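Local coordinates for thioredoxin-like protein (Bacteroides caccae ATCC 43185, PDB 4YOD) that probably acts as a thiol-disulfide oxidoreductase, its thioredoxin-like domain carrying a CxxC motif and following a helical domain of unknown function, at residues A[115-118]-A[119-122]; A[61-64]-A[65-68]; A[203-206]-A[207-210]; A[185-188]-A[189-193]. All coordinates share one frame; numbering follows the deposited sequence. Where two conformers were deposited one is given.

In the fold
The four contacts are short-range, each made by neighbouring turns of a helix or by a helix end, and they divide between two parts of one chain. Interactions 1 and 2 belong to the helical N-terminal part; their centres lie 14 Å apart and they touch, the Phe116 ring packing on Asn68 and Leu67, with Phe116 CE2 3.6 Å from Asn68 OD1. Interactions 3 and 4 belong to the thioredoxin-like part, on the consecutive helices 200-207 and 187-197, with nearest atoms about 9 Å apart. Interaction 4 holds the probable redox site, Cys186 and Cys189. The helical pair stays well away from it: the nearest atoms of interactions 1 and 4 are about 20 Å apart.

Interaction 1. Residues A[115-118]-A[119-122]; sequences EFYI and PVLE
Ile118 O receives the N-H of Glu122 at 2.9 Å, one turn further along helix 114-125, and the bond is fairly straight at 156°. Its neighbour, Tyr117 O to Leu121 N, repeats the step. Pro119, just before these bonds, has no N-H to give, so the bond that would reach back to Glu115 O is missing and the helix kinks there. Pro119 CD lies 3.2 Å from Glu115 O, and Gln76 NE2 of helix 72-85 supplies that oxygen with a donor. The side chains follow the same spacing. With CG of Tyr117 anti to the backbone N (chi1 -168°), the ring swings along the helix until Leu121 CG stands over one face, 4.1 Å from the ring centroid in a CH-pi contact. Leu121 CD2 comes to 3.5 Å from Tyr117 CE2, while Val120 CB approaches Tyr117 CD1 obliquely at 4.1 Å. The phenol oxygen is hydrogen-bonded to Arg141 of helix 132-146, and Leu142 and Ala145 of the same helix pack on Ile118; helices 72-85 and 90-105 take Phe116 and Val120. Here a proline is accommodated within a buried helix: the regular bonds resume at Leu121 and Glu122, and the Tyr117-Leu121 contact joins the turns on either side of the kink by apolar packing.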
ATOM      1  N   GLU A 115       5.074   2.269   1.606  1.00 24.97           N
ATOM      2  CA  GLU A 115       6.408   2.877   1.656  1.00 25.38           C
ATOM      3  C   GLU A 115       6.672   3.540   3.041  1.00 29.04           C
ATOM      4  O   GLU A 115       7.826   3.679   3.429  1.00 28.90           O
ATOM      5  CB  GLU A 115       6.620   3.871   0.513  1.00 27.42           C
ATOM      6  CG  GLU A 115       6.877   3.204  -0.847  1.00 32.25           C
ATOM      7  CD  GLU A 115       8.021   2.207  -0.936  1.00 46.88           C
ATOM      8  OE1 GLU A 115       9.143   2.532  -0.483  1.00 38.41           O
ATOM      9  OE2 GLU A 115       7.801   1.108  -1.496  1.00 40.68           O
ATOM     10  N   PHE A 116       5.619   3.893   3.803  1.00 24.62           N
ATOM     11  CA  PHE A 116       5.846   4.413   5.151  1.00 23.98           C
ATOM     12  C   PHE A 116       5.870   3.257   6.158  1.00 27.69           C
ATOM     13  O   PHE A 116       6.524   3.353   7.188  1.00 26.63           O
ATOM     14  CB  PHE A 116       4.771   5.446   5.542  1.00 25.88           C
ATOM     15  CG  PHE A 116       4.692   6.769   4.804  1.00 28.23           C
ATOM     16  CD1 PHE A 116       5.726   7.189   3.969  1.00 31.19           C
ATOM     17  CD2 PHE A 116       3.612   7.626   4.997  1.00 31.49           C
ATOM     18  CE1 PHE A 116       5.650   8.419   3.301  1.00 33.66           C
ATOM     19  CE2 PHE A 116       3.543   8.857   4.328  1.00 35.58           C
ATOM     20  CZ  PHE A 116       4.555   9.232   3.479  1.00 33.58           C
ATOM     21  N   TYR A 117       5.149   2.157   5.874  1.00 25.20           N
ATOM     22  CA  TYR A 117       5.109   1.024   6.786  1.00 24.16           C
ATOM     23  C   TYR A 117       6.395   0.162   6.729  1.00 26.21           C
ATOM     24  O   TYR A 117       6.801  -0.368   7.767  1.00 24.63           O
ATOM     25  CB  TYR A 117       3.862   0.169   6.524  1.00 25.16           C
ATOM     26  CG  TYR A 117       3.603  -0.841   7.615  1.00 26.00           C
ATOM     27  CD1 TYR A 117       3.448  -0.441   8.946  1.00 26.00           C
ATOM     28  CD2 TYR A 117       3.504  -2.193   7.326  1.00 26.71           C
ATOM     29  CE1 TYR A 117       3.239  -1.374   9.957  1.00 25.39           C
ATOM     30  CE2 TYR A 117       3.215  -3.125   8.320  1.00 27.21           C
ATOM     31  CZ  TYR A 117       3.083  -2.712   9.634  1.00 29.45           C
ATOM     32  OH  TYR A 117       2.897  -3.675  10.599  1.00 32.16           O
ATOM     33  N   ILE A 118       7.037   0.022   5.541  1.00 23.48           N
ATOM     34  CA  ILE A 118       8.285  -0.762   5.380  1.00 22.21           C
ATOM     35  C   ILE A 118       9.384  -0.315   6.409  1.00 27.67           C
ATOM     36  O   ILE A 118       9.842  -1.214   7.123  1.00 25.61           O
ATOM     37  CB  ILE A 118       8.775  -0.759   3.917  1.00 25.24           C
ATOM     38  CG1 ILE A 118       7.891  -1.741   3.078  1.00 26.37           C
ATOM     39  CG2 ILE A 118      10.273  -1.118   3.794  1.00 25.62           C
ATOM     40  CD1 ILE A 118       7.930  -1.496   1.540  1.00 31.77           C
ATOM     41  N   PRO A 119       9.759   1.000   6.605  1.00 25.70           N
ATOM     42  CA  PRO A 119      10.741   1.327   7.673  1.00 25.77           C
ATOM     43  C   PRO A 119      10.262   0.932   9.089  1.00 28.44           C
ATOM     44  O   PRO A 119      11.105   0.592   9.915  1.00 27.66           O
ATOM     45  CB  PRO A 119      10.938   2.847   7.554  1.00 28.10           C
ATOM     46  CG  PRO A 119       9.800   3.345   6.743  1.00 31.39           C
ATOM     47  CD  PRO A 119       9.383   2.209   5.842  1.00 26.66           C
ATOM     48  N   VAL A 120       8.933   0.935   9.370  1.00 24.83           N
ATOM     49  CA  VAL A 120       8.416   0.444  10.675  1.00 24.14           C
ATOM     50  C   VAL A 120       8.774  -1.063  10.829  1.00 26.50           C
ATOM     51  O   VAL A 120       9.273  -1.458  11.872  1.00 23.59           O
ATOM     52  CB  VAL A 120       6.896   0.663  10.891  1.00 26.22           C
ATOM     53  CG1 VAL A 120       6.467   0.190  12.283  1.00 26.36           C
ATOM     54  CG2 VAL A 120       6.500   2.130  10.676  1.00 26.04           C
ATOM     55  N   LEU A 121       8.515  -1.878   9.779  1.00 23.52           N
ATOM     56  CA  LEU A 121       8.784  -3.324   9.765  1.00 21.92           C
ATOM     57  C   LEU A 121      10.248  -3.608   9.916  1.00 25.52           C
ATOM     58  O   LEU A 121      10.606  -4.557  10.610  1.00 24.29           O
ATOM     59  CB  LEU A 121       8.260  -3.956   8.461  1.00 21.74           C
ATOM     60  CG  LEU A 121       6.745  -4.011   8.298  1.00 24.22           C
ATOM     61  CD1 LEU A 121       6.373  -4.476   6.906  1.00 24.93           C
ATOM     62  CD2 LEU A 121       6.089  -4.888   9.388  1.00 28.28           C
ATOM     63  N   GLU A 122      11.111  -2.770   9.272  1.00 23.16           N
ATOM     64  CA  GLU A 122      12.575  -2.885   9.339  1.00 23.32           C
ATOM     65  C   GLU A 122      13.047  -2.613  10.776  1.00 28.05           C
ATOM     66  O   GLU A 122      13.916  -3.326  11.301  1.00 26.95           O
ATOM     67  CB  GLU A 122      13.243  -1.920   8.336  1.00 24.58           C
ATOM     68  CG  GLU A 122      13.078  -2.354   6.867  1.00 27.88           C
ATOM     69  CD  GLU A 122      13.611  -1.404   5.801  1.00 43.47           C
ATOM     70  OE1 GLU A 122      13.686  -0.178   6.056  1.00 36.64           O
ATOM     71  OE2 GLU A 122      13.923  -1.886   4.689  1.00 37.47           O
TER

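Interaction 2. Residues A[61-64]-A[65-68]; sequences VDYC and DILN
Tyr63 and Leu67, one turn apart near the end of helix 53-66, make the close-packed side of this contact. The leucine lays CD1 over one face of the phenol ring, 4.3 Å from its centroid and offset toward the rim, while its CD2 lies 4.0 Å from Tyr63 CZ. The ring is carried there by a chi1 of -178°, which places CG opposite the backbone N and lets the phenol run along the helix. Ile66 CD1 joins obliquely, 4.3 Å from Tyr63 CD1. Beyond the contact the ring meets Trp39 edge-to-face, and its hydroxyl is hydrogen-bonded to Thr82 of helix 72-85. The other side is looser and more polar. In the conformer given, Asp62 OD1 and Asp65 OD2 stand 4.5 Å apart, a spacing that is doubtful because the exposed Asp65 has a second conformer. Asn68, also exposed, turns ND2 back to Asp65 O in a weak bond of 3.4 Å. Beneath both sides runs the backbone pattern, with Leu67 N bonded to Tyr63 O at 3.2 Å. Such a division between an apolar face and a polar one is characteristic of an amphipathic helix, here packed against helices 27-37, 72-85 and 90-105 in an all-helical domain.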
ATOM      1  N   VAL A  61      -1.539  10.297  14.022  1.00 28.55           N
ATOM      2  CA  VAL A  61      -2.317  10.568  12.799  1.00 28.64           C
ATOM      3  C   VAL A  61      -1.752  11.831  12.085  1.00 32.41           C
ATOM      4  O   VAL A  61      -1.510  11.789  10.872  1.00 31.47           O
ATOM      5  CB  VAL A  61      -3.833  10.696  13.142  1.00 32.21           C
ATOM      6  CG1 VAL A  61      -4.651  11.352  12.018  1.00 33.36           C
ATOM      7  CG2 VAL A  61      -4.412   9.348  13.504  1.00 31.60           C
ATOM      8  N   ASP A  62      -1.548  12.930  12.842  1.00 30.20           N
ATOM      9  CA  ASP A  62      -0.987  14.186  12.328  1.00 30.15           C
ATOM     10  C   ASP A  62       0.456  13.994  11.802  1.00 31.82           C
ATOM     11  O   ASP A  62       0.810  14.593  10.794  1.00 31.37           O
ATOM     12  CB  ASP A  62      -1.042  15.286  13.377  1.00 31.89           C
ATOM     13  CG  ASP A  62      -2.460  15.776  13.637  1.00 43.37           C
ATOM     14  OD1 ASP A  62      -3.317  15.634  12.730  1.00 44.58           O
ATOM     15  OD2 ASP A  62      -2.716  16.279  14.751  1.00 49.72           O
ATOM     16  N   TYR A  63       1.245  13.121  12.439  1.00 27.35           N
ATOM     17  CA  TYR A  63       2.597  12.779  11.987  1.00 24.90           C
ATOM     18  C   TYR A  63       2.548  12.085  10.622  1.00 29.36           C
ATOM     19  O   TYR A  63       3.278  12.479   9.714  1.00 27.98           O
ATOM     20  CB  TYR A  63       3.281  11.859  13.011  1.00 24.85           C
ATOM     21  CG  TYR A  63       4.706  11.472  12.676  1.00 25.45           C
ATOM     22  CD1 TYR A  63       5.714  12.438  12.595  1.00 26.99           C
ATOM     23  CD2 TYR A  63       5.077  10.134  12.562  1.00 26.11           C
ATOM     24  CE1 TYR A  63       7.034  12.082  12.312  1.00 24.35           C
ATOM     25  CE2 TYR A  63       6.410   9.762  12.373  1.00 26.16           C
ATOM     26  CZ  TYR A  63       7.384  10.740  12.246  1.00 29.60           C
ATOM     27  OH  TYR A  63       8.692  10.361  12.035  1.00 28.94           O
ATOM     28  N   CYS A  64       1.671  11.073  10.458  1.00 28.01           N
ATOM     29  CA  CYS A  64       1.548  10.371   9.170  1.00 30.20           C
ATOM     30  C   CYS A  64       1.181  11.362   8.036  1.00 34.81           C
ATOM     31  O   CYS A  64       1.657  11.186   6.916  1.00 34.07           O
ATOM     32  CB  CYS A  64       0.541   9.226   9.261  1.00 31.17           C
ATOM     33  SG  CYS A  64       1.010   7.920  10.431  1.00 34.83           S
ATOM     34  N   ASP A  65       0.376  12.405   8.337  1.00 32.54           N
ATOM     35  CA  ASP A  65      -0.029  13.422   7.361  0.50 34.40           C
ATOM     36  C   ASP A  65       1.158  14.304   6.905  1.00 38.78           C
ATOM     37  O   ASP A  65       1.315  14.546   5.704  1.00 39.71           O
ATOM     38  CB  ASP A  65      -1.152  14.313   7.937  0.50 37.62           C
ATOM     39  CG  ASP A  65      -2.568  13.807   7.697  0.50 54.47           C
ATOM     40  OD1 ASP A  65      -2.792  13.130   6.664  0.50 56.69           O
ATOM     41  OD2 ASP A  65      -3.465  14.141   8.507  0.50 61.07           O
ATOM     42  N   ILE A  66       1.989  14.793   7.858  1.00 34.37           N
ATOM     43  CA  ILE A  66       3.125  15.674   7.516  1.00 35.02           C
ATOM     44  C   ILE A  66       4.253  14.909   6.789  1.00 36.58           C
ATOM     45  O   ILE A  66       5.021  15.532   6.055  1.00 36.62           O
ATOM     46  CB  ILE A  66       3.667  16.508   8.703  1.00 38.63           C
ATOM     47  CG1 ILE A  66       4.253  15.631   9.824  1.00 38.52           C
ATOM     48  CG2 ILE A  66       2.595  17.479   9.222  1.00 40.43           C
ATOM     49  CD1 ILE A  66       5.334  16.265  10.595  1.00 45.59           C
ATOM     50  N   LEU A  67       4.308  13.561   6.926  1.00 32.29           N
ATOM     51  CA  LEU A  67       5.283  12.718   6.225  1.00 30.87           C
ATOM     52  C   LEU A  67       5.094  12.757   4.704  1.00 34.67           C
ATOM     53  O   LEU A  67       6.040  12.493   3.957  1.00 33.57           O
ATOM     54  CB  LEU A  67       5.213  11.268   6.713  1.00 29.72           C
ATOM     55  CG  LEU A  67       5.719  10.998   8.131  1.00 32.95           C
ATOM     56  CD1 LEU A  67       5.393   9.580   8.536  1.00 32.95           C
ATOM     57  CD2 LEU A  67       7.207  11.315   8.281  1.00 32.77           C
ATOM     58  N   ASN A  68       3.896  13.131   4.244  1.00 34.18           N
ATOM     59  CA  ASN A  68       3.611  13.253   2.807  1.00 35.17           C
ATOM     60  C   ASN A  68       4.224  14.510   2.173  1.00 41.04           C
ATOM     61  O   ASN A  68       4.256  14.601   0.945  1.00 40.80           O
ATOM     62  CB  ASN A  68       2.094  13.288   2.572  1.00 36.30           C
ATOM     63  CG  ASN A  68       1.398  11.977   2.812  1.00 46.86           C
ATOM     64  OD1 ASN A  68       1.682  10.973   2.169  1.00 46.19           O
ATOM     65  ND2 ASN A  68       0.425  11.976   3.699  1.00 39.61           N
TER

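Interaction 3. Residues A[203-206]-A[207-210]; sequences SQLI and KEKK
Glu208 starts with CB 3.5 Å from Gln204 O, the carbonyl that also accepts the glutamate's own N-H. CG rests beside the same oxygen, and an extended chain then carries the carboxylate out along the surface. At its tip the two oxygens divide their work. OE2 takes the N-H of Gln204 NE2 at 2.8 Å, a nearly straight bond (161°) made within the amide plane and met almost along the C-O axis; OE1 forms a salt bridge with Lys210 NZ at 3.0 Å. Amide and carboxylate lie side by side, only 15° from coplanar. The two oxygens are each held by a different partner, which should limit rotation of the carboxylate. A leucine in place of this glutamine would probably leave Glu208 OE2 without its amide partner and the carboxylate freer to turn about chi3. Leu205 CD2 lies 3.9 Å from Glu208 OE2 and packs near Lys210 CB, while Ile206 faces Leu211 and Val213 of strand 211-217. The chain leaves the helix at Lys209, whose phi is positive (64°). Its N-H meets Ile206 O at 3.0 Å from above the carbonyl plane, and Lys210 N reaches Leu205 O at 2.8 Å. These two bonds back into the last turn make a Schellman motif, ending helix 200-207 just before the thioredoxin-like fold enters its next strand.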
ATOM      1  N   SER A 203     -10.621   3.515 -21.476  1.00 47.44           N
ATOM      2  CA  SER A 203     -11.294   3.134 -22.722  1.00 49.54           C
ATOM      3  C   SER A 203     -10.484   3.565 -23.950  1.00 52.49           C
ATOM      4  O   SER A 203     -10.368   2.790 -24.900  1.00 53.85           O
ATOM      5  CB  SER A 203     -12.694   3.746 -22.780  1.00 57.03           C
ATOM      6  OG  SER A 203     -13.305   3.787 -21.499  1.00 67.47           O
ATOM      7  N   GLN A 204      -9.899   4.784 -23.909  1.00 47.02           N
ATOM      8  CA  GLN A 204      -9.100   5.365 -24.990  1.00 47.19           C
ATOM      9  C   GLN A 204      -7.812   4.592 -25.213  1.00 47.43           C
ATOM     10  O   GLN A 204      -7.538   4.220 -26.351  1.00 47.51           O
ATOM     11  CB  GLN A 204      -8.789   6.845 -24.690  1.00 49.28           C
ATOM     12  CG  GLN A 204      -7.932   7.564 -25.735  1.00 62.96           C
ATOM     13  CD  GLN A 204      -7.249   8.809 -25.194  1.00 81.83           C
ATOM     14  OE1 GLN A 204      -7.777   9.538 -24.334  1.00 71.25           O
ATOM     15  NE2 GLN A 204      -6.063   9.102 -25.717  1.00 76.34           N
ATOM     16  N   LEU A 205      -7.023   4.340 -24.137  1.00 41.40           N
ATOM     17  CA  LEU A 205      -5.749   3.633 -24.251  1.00 40.31           C
ATOM     18  C   LEU A 205      -5.951   2.141 -24.557  1.00 44.86           C
ATOM     19  O   LEU A 205      -5.068   1.539 -25.177  1.00 43.87           O
ATOM     20  CB  LEU A 205      -4.887   3.826 -22.981  1.00 38.45           C
ATOM     21  CG  LEU A 205      -4.496   5.279 -22.611  1.00 43.46           C
ATOM     22  CD1 LEU A 205      -3.789   5.321 -21.254  1.00 41.26           C
ATOM     23  CD2 LEU A 205      -3.611   5.928 -23.683  1.00 47.45           C
ATOM     24  N   ILE A 206      -7.096   1.537 -24.138  1.00 43.47           N
ATOM     25  CA  ILE A 206      -7.405   0.134 -24.496  1.00 44.11           C
ATOM     26  C   ILE A 206      -7.593   0.082 -26.026  1.00 49.26           C
ATOM     27  O   ILE A 206      -6.976  -0.753 -26.688  1.00 49.28           O
ATOM     28  CB  ILE A 206      -8.644  -0.454 -23.736  1.00 47.23           C
ATOM     29  CG1 ILE A 206      -8.314  -0.796 -22.273  1.00 44.50           C
ATOM     30  CG2 ILE A 206      -9.253  -1.679 -24.483  1.00 50.92           C
ATOM     31  CD1 ILE A 206      -9.522  -0.922 -21.416  1.00 49.36           C
ATOM     32  N   LYS A 207      -8.391   1.020 -26.575  1.00 48.45           N
ATOM     33  CA  LYS A 207      -8.704   1.163 -28.010  1.00 51.84           C
ATOM     34  C   LYS A 207      -7.426   1.388 -28.844  1.00 57.59           C
ATOM     35  O   LYS A 207      -7.257   0.736 -29.872  1.00 59.45           O
ATOM     36  CB  LYS A 207      -9.703   2.319 -28.223  1.00 55.51           C
ATOM     37  CG  LYS A 207     -10.415   2.308 -29.574  1.00 70.33           C
ATOM     38  CD  LYS A 207     -11.472   3.399 -29.679  1.00 80.99           C
ATOM     39  CE  LYS A 207     -12.876   2.873 -29.480  1.00 91.82           C
ATOM     40  NZ  LYS A 207     -13.906   3.818 -30.003  1.00 98.36           N
ATOM     41  N   GLU A 208      -6.517   2.269 -28.369  1.00 53.30           N
ATOM     42  CA  GLU A 208      -5.219   2.583 -28.987  1.00 53.53           C
ATOM     43  C   GLU A 208      -4.211   1.429 -28.857  1.00 55.28           C
ATOM     44  O   GLU A 208      -3.092   1.542 -29.369  1.00 55.12           O
ATOM     45  CB  GLU A 208      -4.603   3.807 -28.301  1.00 54.04           C
ATOM     46  CG  GLU A 208      -5.094   5.165 -28.746  1.00 69.71           C
ATOM     47  CD  GLU A 208      -4.340   6.271 -28.034  1.00 99.70           C
ATOM     48  OE1 GLU A 208      -3.109   6.389 -28.239  1.00101.82           O
ATOM     49  OE2 GLU A 208      -4.970   6.989 -27.225  1.00 97.93           O
ATOM     50  N   LYS A 209      -4.581   0.363 -28.110  1.00 50.47           N
ATOM     51  CA  LYS A 209      -3.762  -0.825 -27.795  1.00 50.25           C
ATOM     52  C   LYS A 209      -2.514  -0.430 -26.939  1.00 52.64           C
ATOM     53  O   LYS A 209      -1.515  -1.154 -26.910  1.00 52.66           O
ATOM     54  CB  LYS A 209      -3.373  -1.621 -29.062  1.00 55.48           C
ATOM     55  CG  LYS A 209      -4.559  -2.322 -29.724  1.00 72.23           C
ATOM     56  CD  LYS A 209      -4.133  -3.311 -30.792  1.00 85.49           C
ATOM     57  CE  LYS A 209      -5.325  -4.034 -31.372  1.00101.10           C
ATOM     58  NZ  LYS A 209      -4.936  -4.949 -32.481  1.00114.72           N
ATOM     59  N   LYS A 210      -2.605   0.706 -26.217  1.00 46.89           N
ATOM     60  CA  LYS A 210      -1.547   1.218 -25.341  1.00 44.14           C
ATOM     61  C   LYS A 210      -1.692   0.648 -23.928  1.00 42.65           C
ATOM     62  O   LYS A 210      -0.725   0.651 -23.170  1.00 39.78           O
ATOM     63  CB  LYS A 210      -1.571   2.763 -25.291  1.00 47.18           C
ATOM     64  CG  LYS A 210      -1.324   3.451 -26.626  1.00 57.63           C
ATOM     65  CD  LYS A 210       0.144   3.765 -26.881  1.00 69.31           C
ATOM     66  CE  LYS A 210       0.371   4.417 -28.228  1.00 82.14           C
ATOM     67  NZ  LYS A 210      -0.112   5.825 -28.264  1.00 90.90           N
TER

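Interaction 4. Residues A[185-188]-A[189-193]; sequences GCHA and CTETI
The imidazole of His187 and the carboxylate of Glu191, one turn apart on the outer side of helix 187-197, are turned 73° to each other. Glu191 OE2 approaches the ring obliquely, 4.1 Å from His187 NE2, too far for a firm bond. The backbone below is more closely tied: Glu191 N bonds to His187 O. At the helix start Cys186 is the N-cap residue, and its carbonyl oxygen accepts twice from Thr190, from N and from OG1, each at 3.2 Å. The hydroxyl reaches it because a chi1 of -45° leaves OG1 beside the backbone N. A valine here would probably cost Cys186 O its hydroxyl donor, leaving the first turn held by main-chain bonds alone. Thr192 repeats the device two residues on: its OG1, at 3.0 Å, and its N reach Ala188 O from opposite faces of the carbonyl plane. The thiols meet on another side of the turn. Cys186 SG lies 3.7 Å from Cys189 SG, well beyond disulfide length, and 3.5 Å from Cys189 N; Pro258 packs on Ala188, Cys189 and Thr192. The pair is therefore modelled reduced, consistent with the CxxC arrangement of thioredoxins. The Cys186 sulfur thus sits at the N-terminus of the helix, next to the backbone N of Cys189, an arrangement consistent with a role in thiol-disulfide exchange.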
ATOM      1  N   GLY A 185     -19.261 -11.493  -6.855  1.00 70.26           N
ATOM      2  CA  GLY A 185     -20.328 -11.112  -5.929  1.00 73.11           C
ATOM      3  C   GLY A 185     -20.037  -9.890  -5.074  1.00 76.26           C
ATOM      4  O   GLY A 185     -20.965  -9.163  -4.707  1.00 78.81           O
ATOM      5  N   CYS A 186     -18.746  -9.677  -4.744  1.00 68.59           N
ATOM      6  CA  CYS A 186     -18.160  -8.592  -3.943  1.00 65.98           C
ATOM      7  C   CYS A 186     -18.635  -7.220  -4.471  1.00 67.10           C
ATOM      8  O   CYS A 186     -18.393  -6.895  -5.638  1.00 65.14           O
ATOM      9  CB  CYS A 186     -16.635  -8.716  -3.966  1.00 63.41           C
ATOM     10  SG  CYS A 186     -15.740  -7.347  -3.178  1.00 65.23           S
ATOM     11  N   HIS A 187     -19.352  -6.452  -3.619  1.00 63.36           N
ATOM     12  CA  HIS A 187     -19.901  -5.131  -3.961  1.00 62.98           C
ATOM     13  C   HIS A 187     -18.794  -4.115  -4.274  1.00 60.86           C
ATOM     14  O   HIS A 187     -18.960  -3.319  -5.206  1.00 59.73           O
ATOM     15  CB  HIS A 187     -20.816  -4.588  -2.851  1.00 66.42           C
ATOM     16  CG  HIS A 187     -21.423  -3.260  -3.192  1.00 71.30           C
ATOM     17  ND1 HIS A 187     -22.482  -3.156  -4.080  1.00 75.76           N
ATOM     18  CD2 HIS A 187     -21.068  -2.019  -2.787  1.00 72.50           C
ATOM     19  CE1 HIS A 187     -22.742  -1.862  -4.177  1.00 75.82           C
ATOM     20  NE2 HIS A 187     -21.919  -1.139  -3.415  1.00 74.30           N
ATOM     21  N   ALA A 188     -17.675  -4.151  -3.514  1.00 53.68           N
ATOM     22  CA  ALA A 188     -16.526  -3.269  -3.733  1.00 50.85           C
ATOM     23  C   ALA A 188     -15.861  -3.558  -5.100  1.00 53.97           C
ATOM     24  O   ALA A 188     -15.319  -2.632  -5.712  1.00 52.06           O
ATOM     25  CB  ALA A 188     -15.516  -3.413  -2.607  1.00 49.83           C
ATOM     26  N   CYS A 189     -15.937  -4.827  -5.581  1.00 51.87           N
ATOM     27  CA  CYS A 189     -15.415  -5.256  -6.885  1.00 51.30           C
ATOM     28  C   CYS A 189     -16.292  -4.675  -8.010  1.00 52.61           C
ATOM     29  O   CYS A 189     -15.752  -4.234  -9.019  1.00 49.66           O
ATOM     30  CB  CYS A 189     -15.316  -6.779  -6.981  1.00 53.40           C
ATOM     31  SG  CYS A 189     -13.793  -7.480  -6.279  1.00 56.08           S
ATOM     32  N   THR A 190     -17.634  -4.649  -7.820  1.00 51.09           N
ATOM     33  CA  THR A 190     -18.589  -4.088  -8.794  1.00 52.97           C
ATOM     34  C   THR A 190     -18.366  -2.572  -8.924  1.00 55.41           C
ATOM     35  O   THR A 190     -18.392  -2.046 -10.033  1.00 53.94           O
ATOM     36  CB  THR A 190     -20.058  -4.401  -8.401  1.00 61.87           C
ATOM     37  OG1 THR A 190     -20.185  -5.768  -8.018  1.00 64.48           O
ATOM     38  CG2 THR A 190     -21.032  -4.107  -9.525  1.00 61.38           C
ATOM     39  N   GLU A 191     -18.146  -1.890  -7.778  1.00 52.00           N
ATOM     40  CA  GLU A 191     -17.876  -0.454  -7.668  1.00 51.43           C
ATOM     41  C   GLU A 191     -16.586  -0.093  -8.454  1.00 50.35           C
ATOM     42  O   GLU A 191     -16.565   0.899  -9.188  1.00 49.70           O
ATOM     43  CB  GLU A 191     -17.733  -0.095  -6.179  1.00 53.10           C
ATOM     44  CG  GLU A 191     -17.899   1.373  -5.841  1.00 67.43           C
ATOM     45  CD  GLU A 191     -17.994   1.627  -4.349  1.00 96.07           C
ATOM     46  OE1 GLU A 191     -16.950   1.546  -3.661  1.00 93.59           O
ATOM     47  OE2 GLU A 191     -19.120   1.882  -3.863  1.00 94.23           O
ATOM     48  N   THR A 192     -15.545  -0.940  -8.330  1.00 42.71           N
ATOM     49  CA  THR A 192     -14.262  -0.786  -9.014  1.00 39.73           C
ATOM     50  C   THR A 192     -14.427  -1.005 -10.536  1.00 41.56           C
ATOM     51  O   THR A 192     -13.850  -0.231 -11.299  1.00 40.52           O
ATOM     52  CB  THR A 192     -13.205  -1.709  -8.383  1.00 44.36           C
ATOM     53  OG1 THR A 192     -12.982  -1.261  -7.048  1.00 46.18           O
ATOM     54  CG2 THR A 192     -11.878  -1.695  -9.131  1.00 40.51           C
ATOM     55  N   ILE A 193     -15.207  -2.024 -10.973  1.00 39.03           N
ATOM     56  CA  ILE A 193     -15.481  -2.265 -12.402  1.00 40.58           C
ATOM     57  C   ILE A 193     -16.113  -0.992 -13.015  1.00 48.42           C
ATOM     58  O   ILE A 193     -15.653  -0.533 -14.065  1.00 47.79           O
ATOM     59  CB  ILE A 193     -16.360  -3.535 -12.661  1.00 45.04           C
ATOM     60  CG1 ILE A 193     -15.577  -4.841 -12.369  1.00 43.74           C
ATOM     61  CG2 ILE A 193     -16.899  -3.560 -14.099  1.00 48.24           C
ATOM     62  CD1 ILE A 193     -16.430  -6.069 -12.037  1.00 51.30           C
TER